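Local coordinates for sulfur oxidation protein SOXB (Thermus thermophilus, PDB 2WDD) that hydrolyses a sulfur-sulfur bond in the Sox sulfur oxidation pathway, probably that of cysteine S-thiosulfonate, and carries a two-manganese centre, at residues V89-L94 with T409-Q414; A391-V396 with P430-F435; L268-A273 with R293-G298. One frame throughout, in Å; residues are numbered along the deposited sequence. Where two conformers were deposited one is given.

Contact 1. Residues V89-L94 with T409-Q414; sequences VDFVEL and TILPGQ
Leu411, whose side chain meets Phe91, has its backbone N bound to Gln414 OE1 at 2.9 Å. The bond is nearly straight (173° at the hydrogen) and reaches the oxygen in the plane of the amide. Together with Gln414 N to Leu411 O at 3.0 Å, it ties off a type II beta turn with Pro412 and Gly413 at its corners, which fixes the chain from Leu411 to Gln414; Gly413 and Gln414 both face Ser367 in a G1 beta bulge.

The meeting itself is wholly apolar. Phe91 swings its ring toward the loop with CG anti to the backbone N (chi1 -175°), and Phe91 CE2 touches two methyls, 3.8 Å from Thr409 CG2 and equally far from Leu411 CD2. Both methyls approach the ring obliquely; Thr409 comes from the direction opposite to Phe91, whereas Leu411 lies roughly at right angles to it. One helical position on, Val92 and Pro412 meet tip to tip, Val92 CG1 and CG2 each standing 4.0 Å from Pro412 CD. Thr409 turns its methyl to the phenylalanine while its OG1 is hydrogen-bonded to Met47 N.

The contact brings the first turn of helix 91-98 against the C-terminal region of this 5'-nucleotidase-family fold. Further along that helix, Ala95 and Arg96 touch Leu411, and Arg96 NH2 also bonds Pro412 O; Ile410 packs on helix 418-425.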
ATOM      1  N   VAL A  89     -12.081 -13.781   2.728  1.00  8.36           N
ATOM      2  CA  VAL A  89     -13.126 -14.812   2.773  1.00  8.61           C
ATOM      3  C   VAL A  89     -13.889 -14.854   1.444  1.00 10.66           C
ATOM      4  O   VAL A  89     -14.282 -13.813   0.927  1.00 10.07           O
ATOM      5  CB  VAL A  89     -14.059 -14.608   3.992  1.00 11.99           C
ATOM      6  CG1 VAL A  89     -15.265 -15.550   3.932  1.00 11.66           C
ATOM      7  CG2 VAL A  89     -13.275 -14.831   5.287  1.00 12.95           C
ATOM      8  N   ASP A  90     -14.052 -16.055   0.887  1.00  9.46           N
ATOM      9  CA  ASP A  90     -14.759 -16.260  -0.390  1.00  9.42           C
ATOM     10  C   ASP A  90     -14.145 -15.522  -1.562  1.00 12.04           C
ATOM     11  O   ASP A  90     -14.816 -15.295  -2.572  1.00 11.76           O
ATOM     12  CB  ASP A  90     -16.241 -15.855  -0.287  1.00 11.08           C
ATOM     13  CG  ASP A  90     -16.946 -16.461   0.916  1.00 14.12           C
ATOM     14  OD1 ASP A  90     -16.693 -17.639   1.237  1.00 14.98           O
ATOM     15  OD2 ASP A  90     -17.798 -15.761   1.501  1.00 15.70           O
ATOM     16  N   PHE A  91     -12.878 -15.140  -1.451  1.00  8.49           N
ATOM     17  CA  PHE A  91     -12.284 -14.302  -2.486  1.00  8.08           C
ATOM     18  C   PHE A  91     -12.457 -14.716  -3.936  1.00 10.38           C
ATOM     19  O   PHE A  91     -12.960 -13.930  -4.744  1.00 10.22           O
ATOM     20  CB  PHE A  91     -10.834 -13.933  -2.199  1.00  8.72           C
ATOM     21  CG  PHE A  91     -10.264 -12.976  -3.202  1.00  8.75           C
ATOM     22  CD1 PHE A  91     -10.544 -11.618  -3.121  1.00 10.72           C
ATOM     23  CD2 PHE A  91      -9.531 -13.443  -4.282  1.00  8.70           C
ATOM     24  CE1 PHE A  91     -10.041 -10.728  -4.070  1.00 10.94           C
ATOM     25  CE2 PHE A  91      -9.055 -12.572  -5.249  1.00 10.56           C
ATOM     26  CZ  PHE A  91      -9.304 -11.210  -5.141  1.00  9.76           C
ATOM     27  N   VAL A  92     -11.981 -15.903  -4.293  1.00  9.11           N
ATOM     28  CA  VAL A  92     -12.066 -16.296  -5.691  1.00  8.50           C
ATOM     29  C   VAL A  92     -13.513 -16.287  -6.179  1.00 11.51           C
ATOM     30  O   VAL A  92     -13.805 -15.760  -7.256  1.00 11.22           O
ATOM     31  CB  VAL A  92     -11.381 -17.637  -5.964  1.00 12.24           C
ATOM     32  CG1 VAL A  92     -11.627 -18.062  -7.412  1.00 12.28           C
ATOM     33  CG2 VAL A  92      -9.888 -17.542  -5.664  1.00 12.74           C
ATOM     34  N   GLU A  93     -14.415 -16.857  -5.378  1.00 11.38           N
ATOM     35  CA  GLU A  93     -15.823 -16.904  -5.757  0.50 11.84           C
ATOM     36  C   GLU A  93     -16.376 -15.503  -5.994  1.00 14.69           C
ATOM     37  O   GLU A  93     -17.049 -15.256  -7.000  1.00 14.25           O
ATOM     38  CB  GLU A  93     -16.649 -17.635  -4.694  0.50 13.66           C
ATOM     39  CG  GLU A  93     -16.252 -19.091  -4.504  0.50 24.24           C
ATOM     40  CD  GLU A  93     -17.243 -19.871  -3.660  0.50 47.80           C
ATOM     41  OE1 GLU A  93     -18.453 -19.834  -3.967  0.50 45.98           O
ATOM     42  OE2 GLU A  93     -16.809 -20.542  -2.701  0.50 42.75           O
ATOM     43  N   LEU A  94     -16.068 -14.575  -5.094  1.00 10.67           N
ATOM     44  CA  LEU A  94     -16.554 -13.206  -5.242  1.00 10.62           C
ATOM     45  C   LEU A  94     -15.881 -12.448  -6.385  1.00 12.87           C
ATOM     46  O   LEU A  94     -16.498 -11.588  -7.008  1.00 12.00           O
ATOM     47  CB  LEU A  94     -16.457 -12.438  -3.921  1.00 10.31           C
ATOM     48  CG  LEU A  94     -17.314 -13.071  -2.821  1.00 12.99           C
ATOM     49  CD1 LEU A  94     -17.283 -12.223  -1.555  1.00 13.34           C
ATOM     50  CD2 LEU A  94     -18.757 -13.280  -3.308  1.00 14.15           C
ATOM     51  N   THR A 409      -3.418  -9.561  -7.568  1.00  8.67           N
ATOM     52  CA  THR A 409      -3.795 -10.934  -7.268  1.00  8.48           C
ATOM     53  C   THR A 409      -4.142 -11.654  -8.570  1.00 11.18           C
ATOM     54  O   THR A 409      -4.947 -11.157  -9.344  1.00 10.85           O
ATOM     55  CB  THR A 409      -5.003 -10.958  -6.296  1.00 12.58           C
ATOM     56  OG1 THR A 409      -4.699 -10.206  -5.111  1.00 10.33           O
ATOM     57  CG2 THR A 409      -5.356 -12.380  -5.911  1.00 11.67           C
ATOM     58  N   ILE A 410      -3.541 -12.818  -8.798  1.00  9.52           N
ATOM     59  CA  ILE A 410      -3.804 -13.610 -10.012  1.00 10.37           C
ATOM     60  C   ILE A 410      -4.775 -14.732  -9.675  1.00 11.18           C
ATOM     61  O   ILE A 410      -4.543 -15.512  -8.756  1.00 10.92           O
ATOM     62  CB  ILE A 410      -2.496 -14.205 -10.568  1.00 12.97           C
ATOM     63  CG1 ILE A 410      -1.426 -13.123 -10.676  1.00 14.17           C
ATOM     64  CG2 ILE A 410      -2.739 -14.872 -11.922  1.00 13.10           C
ATOM     65  CD1 ILE A 410      -1.836 -12.004 -11.565  1.00 15.00           C
ATOM     66  N   LEU A 411      -5.862 -14.825 -10.430  1.00 10.04           N
ATOM     67  CA  LEU A 411      -6.871 -15.845 -10.164  1.00  9.87           C
ATOM     68  C   LEU A 411      -6.474 -17.180 -10.770  1.00 12.97           C
ATOM     69  O   LEU A 411      -5.682 -17.238 -11.714  1.00 13.39           O
ATOM     70  CB  LEU A 411      -8.214 -15.423 -10.760  1.00  9.47           C
ATOM     71  CG  LEU A 411      -8.840 -14.122 -10.250  1.00 12.80           C
ATOM     72  CD1 LEU A 411     -10.225 -13.935 -10.910  1.00 13.05           C
ATOM     73  CD2 LEU A 411      -8.964 -14.189  -8.733  1.00 13.83           C
ATOM     74  N   PRO A 412      -7.081 -18.267 -10.284  1.00 10.87           N
ATOM     75  CA  PRO A 412      -6.785 -19.568 -10.891  1.00 11.26           C
ATOM     76  C   PRO A 412      -7.148 -19.533 -12.372  1.00 15.24           C
ATOM     77  O   PRO A 412      -8.210 -19.026 -12.751  1.00 13.86           O
ATOM     78  CB  PRO A 412      -7.729 -20.518 -10.147  1.00 12.85           C
ATOM     79  CG  PRO A 412      -7.970 -19.850  -8.824  1.00 16.03           C
ATOM     80  CD  PRO A 412      -7.989 -18.386  -9.126  1.00 11.92           C
ATOM     81  N   GLY A 413      -6.258 -20.060 -13.207  1.00 14.40           N
ATOM     82  CA  GLY A 413      -6.470 -20.101 -14.641  1.00 14.48           C
ATOM     83  C   GLY A 413      -6.116 -18.820 -15.371  1.00 18.47           C
ATOM     84  O   GLY A 413      -6.185 -18.761 -16.601  1.00 18.58           O
ATOM     85  N   GLN A 414      -5.725 -17.789 -14.622  1.00 14.05           N
ATOM     86  CA  GLN A 414      -5.384 -16.502 -15.213  1.00 12.95           C
ATOM     87  C   GLN A 414      -3.934 -16.441 -15.691  1.00 15.34           C
ATOM     88  O   GLN A 414      -3.041 -16.999 -15.060  1.00 14.21           O
ATOM     89  CB  GLN A 414      -5.683 -15.353 -14.232  1.00 13.45           C
ATOM     90  CG  GLN A 414      -5.393 -13.975 -14.806  1.00 14.13           C
ATOM     91  CD  GLN A 414      -5.754 -12.824 -13.870  1.00 14.97           C
ATOM     92  OE1 GLN A 414      -6.014 -13.020 -12.680  1.00 13.94           O
ATOM     93  NE2 GLN A 414      -5.750 -11.613 -14.408  1.00 12.14           N
TER

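Contact 2. Residues A391-V396 with P430-F435; sequences AIYPEV and PELYLF
Tyr393 and Val396, the two ends of a type I beta turn that follows helix 380-392, grip Leu434 on strand 431-438 of the mixed sheet in the C-terminal region. A backbone bond from Val396 N to Tyr393 O, 3.0 Å long, closes the turn and brings both side chains round to the same strand.

Packing is closest at Leu434. Leu434 CD2 lies 3.8 Å from Tyr393 CD1 and 4.0 Å from Tyr393 CG, the two side chains crossing obliquely. Val396 comes in at about a right angle, its CG2 4.0 Å from Leu434 CG. Leu434 has a chi1 of -96°, away from a staggered value; at this torsion CD2 is near both Tyr393 and Val396. Ala505 of neighbouring strand 501-507 touches Val396 and Leu434 as well, adding to the buried side.

The contact is sparser toward Leu432, two residues back on the strand. There one pair remains, Leu432 CD2 with Tyr393 CE2 at 4.0 Å, where the side chains slide past each other in opposite directions. The middle of the turn, Pro394 and Glu395, is exposed to solvent and adds nothing substantial to the interface. Tyr393 itself is only partly exposed, and the far end of its ring is anchored beyond the two segments by a hydrogen bond between Tyr393 OH and Arg524 NE.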
ATOM      1  N   ALA A 391      15.165 -21.739  -9.328  1.00 12.56           N
ATOM      2  CA  ALA A 391      15.205 -22.462 -10.593  1.00 12.98           C
ATOM      3  C   ALA A 391      16.326 -21.928 -11.478  1.00 16.35           C
ATOM      4  O   ALA A 391      17.020 -22.700 -12.145  1.00 16.87           O
ATOM      5  CB  ALA A 391      13.854 -22.351 -11.332  1.00 13.74           C
ATOM      6  N   ILE A 392      16.497 -20.610 -11.498  1.00 12.22           N
ATOM      7  CA  ILE A 392      17.521 -20.004 -12.339  0.50 12.60           C
ATOM      8  C   ILE A 392      18.888 -19.952 -11.674  1.00 15.95           C
ATOM      9  O   ILE A 392      19.925 -19.987 -12.359  1.00 15.60           O
ATOM     10  CB  ILE A 392      17.070 -18.647 -12.888  0.50 15.65           C
ATOM     11  CG1 ILE A 392      15.859 -18.838 -13.808  0.50 16.55           C
ATOM     12  CG2 ILE A 392      18.208 -17.963 -13.641  0.50 16.68           C
ATOM     13  CD1 ILE A 392      15.165 -17.558 -14.165  0.50 22.45           C
ATOM     14  N   TYR A 393      18.893 -19.907 -10.345  1.00 12.82           N
ATOM     15  CA  TYR A 393      20.127 -19.889  -9.561  1.00 11.93           C
ATOM     16  C   TYR A 393      20.069 -20.966  -8.483  1.00 15.15           C
ATOM     17  O   TYR A 393      19.837 -20.688  -7.307  1.00 14.21           O
ATOM     18  CB  TYR A 393      20.316 -18.522  -8.903  1.00 11.92           C
ATOM     19  CG  TYR A 393      20.310 -17.389  -9.889  1.00 12.40           C
ATOM     20  CD1 TYR A 393      21.445 -17.083 -10.620  1.00 14.16           C
ATOM     21  CD2 TYR A 393      19.168 -16.624 -10.092  1.00 13.22           C
ATOM     22  CE1 TYR A 393      21.446 -16.048 -11.528  1.00 14.17           C
ATOM     23  CE2 TYR A 393      19.154 -15.584 -11.000  1.00 14.09           C
ATOM     24  CZ  TYR A 393      20.299 -15.300 -11.722  1.00 19.85           C
ATOM     25  OH  TYR A 393      20.303 -14.281 -12.650  1.00 16.33           O
ATOM     26  N   PRO A 394      20.272 -22.226  -8.882  1.00 14.34           N
ATOM     27  CA  PRO A 394      20.193 -23.395  -8.001  1.00 14.20           C
ATOM     28  C   PRO A 394      21.119 -23.358  -6.780  1.00 17.17           C
ATOM     29  O   PRO A 394      20.859 -24.041  -5.789  1.00 17.94           O
ATOM     30  CB  PRO A 394      20.539 -24.565  -8.935  1.00 16.19           C
ATOM     31  CG  PRO A 394      20.269 -24.052 -10.321  1.00 21.57           C
ATOM     32  CD  PRO A 394      20.588 -22.587 -10.275  1.00 16.74           C
ATOM     33  N   GLU A 395      22.176 -22.546  -6.830  1.00 13.21           N
ATOM     34  CA  GLU A 395      23.092 -22.425  -5.702  0.50 11.29           C
ATOM     35  C   GLU A 395      22.468 -21.679  -4.514  1.00 16.72           C
ATOM     36  O   GLU A 395      22.915 -21.826  -3.374  1.00 17.56           O
ATOM     37  CB  GLU A 395      24.374 -21.714  -6.144  0.50 11.76           C
ATOM     38  CG  GLU A 395      24.916 -22.200  -7.486  0.50 20.35           C
ATOM     39  CD  GLU A 395      24.588 -21.265  -8.646  0.50 31.85           C
ATOM     40  OE1 GLU A 395      25.518 -20.935  -9.411  0.50 30.75           O
ATOM     41  OE2 GLU A 395      23.405 -20.902  -8.832  0.50 10.62           O
ATOM     42  N   VAL A 396      21.427 -20.892  -4.780  1.00 13.58           N
ATOM     43  CA  VAL A 396      20.775 -20.110  -3.725  1.00 13.29           C
ATOM     44  C   VAL A 396      20.043 -20.978  -2.716  1.00 15.04           C
ATOM     45  O   VAL A 396      19.210 -21.812  -3.096  1.00 14.09           O
ATOM     46  CB  VAL A 396      19.842 -19.058  -4.309  1.00 15.77           C
ATOM     47  CG1 VAL A 396      19.070 -18.344  -3.192  1.00 14.96           C
ATOM     48  CG2 VAL A 396      20.624 -18.072  -5.150  1.00 15.60           C
ATOM     49  N   PRO A 430      15.035  -2.471  -8.931  1.00 10.85           N
ATOM     50  CA  PRO A 430      14.547  -3.860  -8.924  1.00 10.47           C
ATOM     51  C   PRO A 430      15.619  -4.937  -8.915  1.00 13.92           C
ATOM     52  O   PRO A 430      15.314  -6.125  -9.029  1.00 12.99           O
ATOM     53  CB  PRO A 430      13.780  -3.932 -10.243  1.00 12.15           C
ATOM     54  CG  PRO A 430      14.644  -3.089 -11.165  1.00 16.39           C
ATOM     55  CD  PRO A 430      15.095  -1.923 -10.303  1.00 12.31           C
ATOM     56  N   GLU A 431      16.871  -4.534  -8.761  1.00 12.45           N
ATOM     57  CA  GLU A 431      17.964  -5.490  -8.785  1.00 11.83           C
ATOM     58  C   GLU A 431      17.842  -6.649  -7.810  1.00 13.11           C
ATOM     59  O   GLU A 431      17.590  -6.458  -6.621  1.00 11.64           O
ATOM     60  CB  GLU A 431      19.293  -4.774  -8.565  1.00 13.76           C
ATOM     61  CG  GLU A 431      19.674  -3.838  -9.707  1.00 20.99           C
ATOM     62  CD  GLU A 431      19.052  -2.446  -9.587  1.00 39.31           C
ATOM     63  OE1 GLU A 431      18.313  -2.183  -8.609  1.00 21.16           O
ATOM     64  OE2 GLU A 431      19.317  -1.607 -10.475  1.00 35.47           O
ATOM     65  N   LEU A 432      18.128  -7.850  -8.318  1.00 11.29           N
ATOM     66  CA  LEU A 432      18.211  -9.036  -7.500  1.00 10.85           C
ATOM     67  C   LEU A 432      19.691  -9.182  -7.141  1.00 14.01           C
ATOM     68  O   LEU A 432      20.565  -9.128  -8.023  1.00 12.96           O
ATOM     69  CB  LEU A 432      17.751 -10.273  -8.285  1.00 10.51           C
ATOM     70  CG  LEU A 432      17.971 -11.607  -7.558  1.00 13.06           C
ATOM     71  CD1 LEU A 432      17.071 -11.739  -6.330  1.00 12.58           C
ATOM     72  CD2 LEU A 432      17.754 -12.793  -8.513  1.00 13.87           C
ATOM     73  N   TYR A 433      19.976  -9.326  -5.854  1.00 10.24           N
ATOM     74  CA  TYR A 433      21.352  -9.466  -5.387  1.00 10.41           C
ATOM     75  C   TYR A 433      21.561 -10.871  -4.838  1.00 12.63           C
ATOM     76  O   TYR A 433      20.686 -11.392  -4.152  1.00 10.66           O
ATOM     77  CB  TYR A 433      21.626  -8.468  -4.264  1.00 11.23           C
ATOM     78  CG  TYR A 433      21.601  -7.033  -4.715  1.00 12.93           C
ATOM     79  CD1 TYR A 433      22.712  -6.456  -5.300  1.00 15.04           C
ATOM     80  CD2 TYR A 433      20.442  -6.274  -4.619  1.00 14.68           C
ATOM     81  CE1 TYR A 433      22.695  -5.141  -5.736  1.00 16.07           C
ATOM     82  CE2 TYR A 433      20.416  -4.957  -5.033  1.00 15.59           C
ATOM     83  CZ  TYR A 433      21.546  -4.394  -5.594  1.00 22.20           C
ATOM     84  OH  TYR A 433      21.518  -3.086  -6.037  1.00 19.66           O
ATOM     85  N   LEU A 434      22.729 -11.460  -5.113  1.00 11.69           N
ATOM     86  CA  LEU A 434      23.106 -12.778  -4.584  1.00 12.13           C
ATOM     87  C   LEU A 434      24.315 -12.547  -3.680  1.00 13.37           C
ATOM     88  O   LEU A 434      25.290 -11.911  -4.086  1.00 12.58           O
ATOM     89  CB  LEU A 434      23.480 -13.745  -5.725  1.00 12.97           C
ATOM     90  CG  LEU A 434      22.372 -14.687  -6.218  1.00 18.08           C
ATOM     91  CD1 LEU A 434      21.091 -13.952  -6.547  1.00 17.68           C
ATOM     92  CD2 LEU A 434      22.817 -15.534  -7.410  1.00 17.81           C
ATOM     93  N   PHE A 435      24.236 -13.021  -2.445  1.00 10.34           N
ATOM     94  CA  PHE A 435      25.299 -12.760  -1.484  1.00 10.31           C
ATOM     95  C   PHE A 435      25.235 -13.756  -0.344  1.00 13.25           C
ATOM     96  O   PHE A 435      24.168 -14.292  -0.036  1.00 12.10           O
ATOM     97  CB  PHE A 435      25.149 -11.334  -0.934  1.00 11.38           C
ATOM     98  CG  PHE A 435      23.769 -11.040  -0.409  1.00 11.51           C
ATOM     99  CD1 PHE A 435      23.440 -11.286   0.917  1.00 12.65           C
ATOM    100  CD2 PHE A 435      22.769 -10.631  -1.276  1.00 11.86           C
ATOM    101  CE1 PHE A 435      22.135 -11.068   1.382  1.00 13.12           C
ATOM    102  CE2 PHE A 435      21.471 -10.421  -0.827  1.00 13.58           C
ATOM    103  CZ  PHE A 435      21.155 -10.639   0.500  1.00 11.27           C
TER

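Contact 3. Residues L268-A273 with R293-G298; sequences LDAALA and RPWRVG
A helix lying against the edge strand of a mixed sheet brings Ala270 and Ala273 of helix 266-273 onto Trp295 and Val297 of strand 295-297. The axes of the two short segments approach to 8.9 Å and make an angle of 42°, a spacing close enough for alanine CB atoms to touch the strand's side chains directly.

Trp295 extends to the helix with CG anti to the backbone N (chi1 -178°), which carries the six-membered part of the indole to Ala270. Ala270 CB sits 3.6 Å from Trp295 CH2 and 3.8 Å from Trp295 CZ3, in an oblique approach. On one face of the Trp295 indole lies Val297 CG2, 3.5 Å above the plane and over its centre; alternate residues of the strand thus pack on each other as well as on the helix. The other valine methyl, Val297 CG1, is directed at the helix backbone and meets Ala270 O at 3.4 Å. Val297 CG1 also stands 3.9 Å from Ala273 CB.

Helix 266-273 is the connection in a beta-alpha-beta unit, between the adjacent parallel strands 257-262 and 281-284. Strand 295-297 lies farther out, paired antiparallel with 300-304, at the margin of that sheet. Asp269, beside the contact, pins the helix to the unit: OD1 bonds Ser262 OG and Asn264 ND2, and OD2 bonds Ser284 OG.

Between Trp295 and Val297, Arg296 makes a cation-pi contact with Trp301. At the strand's end the backbones draw nearest, Ala273 CA and Gly298 CA being 6.0 Å apart, and Gly298 takes a positive phi (60°) as the chain turns toward strand 300-304.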
ATOM      1  N   LEU A 268       0.298   4.875  13.206  1.00  9.98           N
ATOM      2  CA  LEU A 268       0.991   6.099  13.578  1.00 10.63           C
ATOM      3  C   LEU A 268      -0.013   7.259  13.616  1.00 13.03           C
ATOM      4  O   LEU A 268       0.019   8.097  14.514  1.00 13.00           O
ATOM      5  CB  LEU A 268       2.143   6.378  12.620  1.00 10.62           C
ATOM      6  CG  LEU A 268       2.949   7.649  12.881  1.00 13.35           C
ATOM      7  CD1 LEU A 268       3.375   7.750  14.357  1.00 13.41           C
ATOM      8  CD2 LEU A 268       4.167   7.665  11.954  1.00 15.46           C
ATOM      9  N   ASP A 269      -0.937   7.290  12.660  1.00  9.74           N
ATOM     10  CA  ASP A 269      -1.964   8.317  12.675  1.00  9.59           C
ATOM     11  C   ASP A 269      -2.776   8.221  13.968  1.00 13.75           C
ATOM     12  O   ASP A 269      -3.152   9.248  14.540  1.00 12.18           O
ATOM     13  CB  ASP A 269      -2.903   8.152  11.485  1.00 10.73           C
ATOM     14  CG  ASP A 269      -2.291   8.631  10.181  1.00 12.66           C
ATOM     15  OD1 ASP A 269      -1.399   9.511  10.224  1.00 13.30           O
ATOM     16  OD2 ASP A 269      -2.764   8.175   9.113  1.00 12.58           O
ATOM     17  N   ALA A 270      -3.094   6.999  14.405  1.00 10.69           N
ATOM     18  CA  ALA A 270      -3.887   6.840  15.630  1.00 10.80           C
ATOM     19  C   ALA A 270      -3.121   7.381  16.835  1.00 15.53           C
ATOM     20  O   ALA A 270      -3.713   7.997  17.728  1.00 15.08           O
ATOM     21  CB  ALA A 270      -4.274   5.376  15.848  1.00 11.66           C
ATOM     22  N   ALA A 271      -1.809   7.162  16.855  1.00 13.30           N
ATOM     23  CA  ALA A 271      -0.979   7.656  17.953  1.00 13.55           C
ATOM     24  C   ALA A 271      -0.980   9.183  17.948  1.00 17.91           C
ATOM     25  O   ALA A 271      -1.069   9.815  19.005  1.00 18.05           O
ATOM     26  CB  ALA A 271       0.446   7.115  17.835  1.00 14.09           C
ATOM     27  N   LEU A 272      -0.910   9.778  16.758  1.00 14.78           N
ATOM     28  CA  LEU A 272      -0.931  11.231  16.629  1.00 15.11           C
ATOM     29  C   LEU A 272      -2.268  11.824  17.067  1.00 19.82           C
ATOM     30  O   LEU A 272      -2.313  12.931  17.613  1.00 18.88           O
ATOM     31  CB  LEU A 272      -0.622  11.655  15.193  1.00 15.28           C
ATOM     32  CG  LEU A 272       0.814  11.400  14.728  1.00 19.48           C
ATOM     33  CD1 LEU A 272       0.939  11.712  13.242  1.00 20.00           C
ATOM     34  CD2 LEU A 272       1.799  12.244  15.547  1.00 21.24           C
ATOM     35  N   ALA A 273      -3.353  11.092  16.827  1.00 15.60           N
ATOM     36  CA  ALA A 273      -4.681  11.554  17.218  1.00 16.15           C
ATOM     37  C   ALA A 273      -4.762  11.757  18.732  1.00 23.27           C
ATOM     38  O   ALA A 273      -5.546  12.573  19.219  1.00 24.67           O
ATOM     39  CB  ALA A 273      -5.748  10.569  16.757  1.00 16.51           C
ATOM     40  N   ARG A 293     -16.470   1.978   8.454  1.00  9.59           N
ATOM     41  CA  ARG A 293     -16.986   2.927   9.436  1.00  8.84           C
ATOM     42  C   ARG A 293     -15.723   3.589   9.980  1.00 11.59           C
ATOM     43  O   ARG A 293     -14.694   2.922  10.131  1.00 10.58           O
ATOM     44  CB  ARG A 293     -17.714   2.189  10.563  1.00  9.79           C
ATOM     45  CG  ARG A 293     -18.923   1.401  10.103  1.00 15.15           C
ATOM     46  CD  ARG A 293     -19.725   0.893  11.294  0.65 15.55           C
ATOM     47  NE  ARG A 293     -20.709  -0.117  10.909  0.65 22.29           N
ATOM     48  CZ  ARG A 293     -21.940   0.157  10.489  0.65 40.77           C
ATOM     49  NH1 ARG A 293     -22.341   1.416  10.377  0.65 33.00           N
ATOM     50  NH2 ARG A 293     -22.772  -0.829  10.176  0.65 28.47           N
ATOM     51  N   PRO A 294     -15.773   4.902  10.265  1.00  9.41           N
ATOM     52  CA  PRO A 294     -14.569   5.592  10.743  1.00  9.73           C
ATOM     53  C   PRO A 294     -14.134   5.105  12.121  1.00 13.75           C
ATOM     54  O   PRO A 294     -14.953   4.663  12.940  1.00 13.77           O
ATOM     55  CB  PRO A 294     -14.997   7.063  10.788  1.00 11.35           C
ATOM     56  CG  PRO A 294     -16.497   6.988  11.051  1.00 14.02           C
ATOM     57  CD  PRO A 294     -16.962   5.781  10.266  1.00 10.67           C
ATOM     58  N   TRP A 295     -12.834   5.177  12.363  1.00 10.85           N
ATOM     59  CA  TRP A 295     -12.252   4.724  13.609  1.00 10.10           C
ATOM     60  C   TRP A 295     -12.105   5.942  14.511  1.00 13.46           C
ATOM     61  O   TRP A 295     -11.436   6.908  14.152  1.00 12.45           O
ATOM     62  CB  TRP A 295     -10.877   4.107  13.310  1.00  9.17           C
ATOM     63  CG  TRP A 295     -10.164   3.541  14.477  1.00  9.60           C
ATOM     64  CD1 TRP A 295     -10.698   3.164  15.685  1.00 12.42           C
ATOM     65  CD2 TRP A 295      -8.779   3.223  14.536  1.00  9.11           C
ATOM     66  NE1 TRP A 295      -9.715   2.653  16.498  1.00 11.68           N
ATOM     67  CE2 TRP A 295      -8.523   2.681  15.816  1.00 12.13           C
ATOM     68  CE3 TRP A 295      -7.719   3.345  13.628  1.00 10.02           C
ATOM     69  CZ2 TRP A 295      -7.248   2.251  16.203  1.00 11.36           C
ATOM     70  CZ3 TRP A 295      -6.457   2.929  14.020  1.00 11.30           C
ATOM     71  CH2 TRP A 295      -6.237   2.367  15.288  1.00 11.75           C
ATOM     72  N   ARG A 296     -12.769   5.911  15.661  1.00 12.08           N
ATOM     73  CA  ARG A 296     -12.717   7.022  16.597  1.00 12.45           C
ATOM     74  C   ARG A 296     -11.522   6.830  17.541  1.00 15.53           C
ATOM     75  O   ARG A 296     -11.455   5.844  18.284  1.00 15.29           O
ATOM     76  CB  ARG A 296     -14.016   7.087  17.414  1.00 13.37           C
ATOM     77  CG  ARG A 296     -14.077   8.276  18.355  1.00 16.76           C
ATOM     78  CD  ARG A 296     -14.217   9.567  17.586  1.00 19.90           C
ATOM     79  NE  ARG A 296     -14.437  10.711  18.471  1.00 24.58           N
ATOM     80  CZ  ARG A 296     -14.533  11.969  18.056  1.00 36.45           C
ATOM     81  NH1 ARG A 296     -14.429  12.260  16.765  1.00 24.85           N
ATOM     82  NH2 ARG A 296     -14.729  12.942  18.932  1.00 24.14           N
ATOM     83  N   VAL A 297     -10.588   7.770  17.496  1.00 12.49           N
ATOM     84  CA  VAL A 297      -9.418   7.766  18.366  1.00 12.32           C
ATOM     85  C   VAL A 297      -9.293   9.167  18.957  1.00 17.00           C
ATOM     86  O   VAL A 297      -9.200  10.149  18.222  1.00 15.17           O
ATOM     87  CB  VAL A 297      -8.132   7.382  17.602  1.00 15.97           C
ATOM     88  CG1 VAL A 297      -6.943   7.366  18.567  1.00 16.11           C
ATOM     89  CG2 VAL A 297      -8.291   6.012  16.924  1.00 15.35           C
ATOM     90  N   GLY A 298      -9.344   9.266  20.280  1.00 17.50           N
ATOM     91  CA  GLY A 298      -9.303  10.562  20.935  1.00 18.03           C
ATOM     92  C   GLY A 298     -10.500  11.360  20.444  1.00 20.36           C
ATOM     93  O   GLY A 298     -11.628  10.871  20.466  1.00 20.28           O
TER

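The three contacts are separate patches. Contacts 1 and 3 have centres about 32 Å apart and nearest atoms about 17 Å apart; for contacts 1 and 2 the centres are about 30 Å apart and the nearest atoms about 18 Å. Contacts 2 and 3, about 42 Å between centres and about 26 Å between nearest atoms, lie on opposite sides of the chain's centre. Contact 1 comes near the manganese site: the side chains of Thr409 and the ligand His288 are about 11 Å apart. Contact 3 lies away from that site, but the chain between its two segments carries strand 281-284 and, just after it, the manganese ligands His286 and His288. Contact 2 is internal to the C-terminal region.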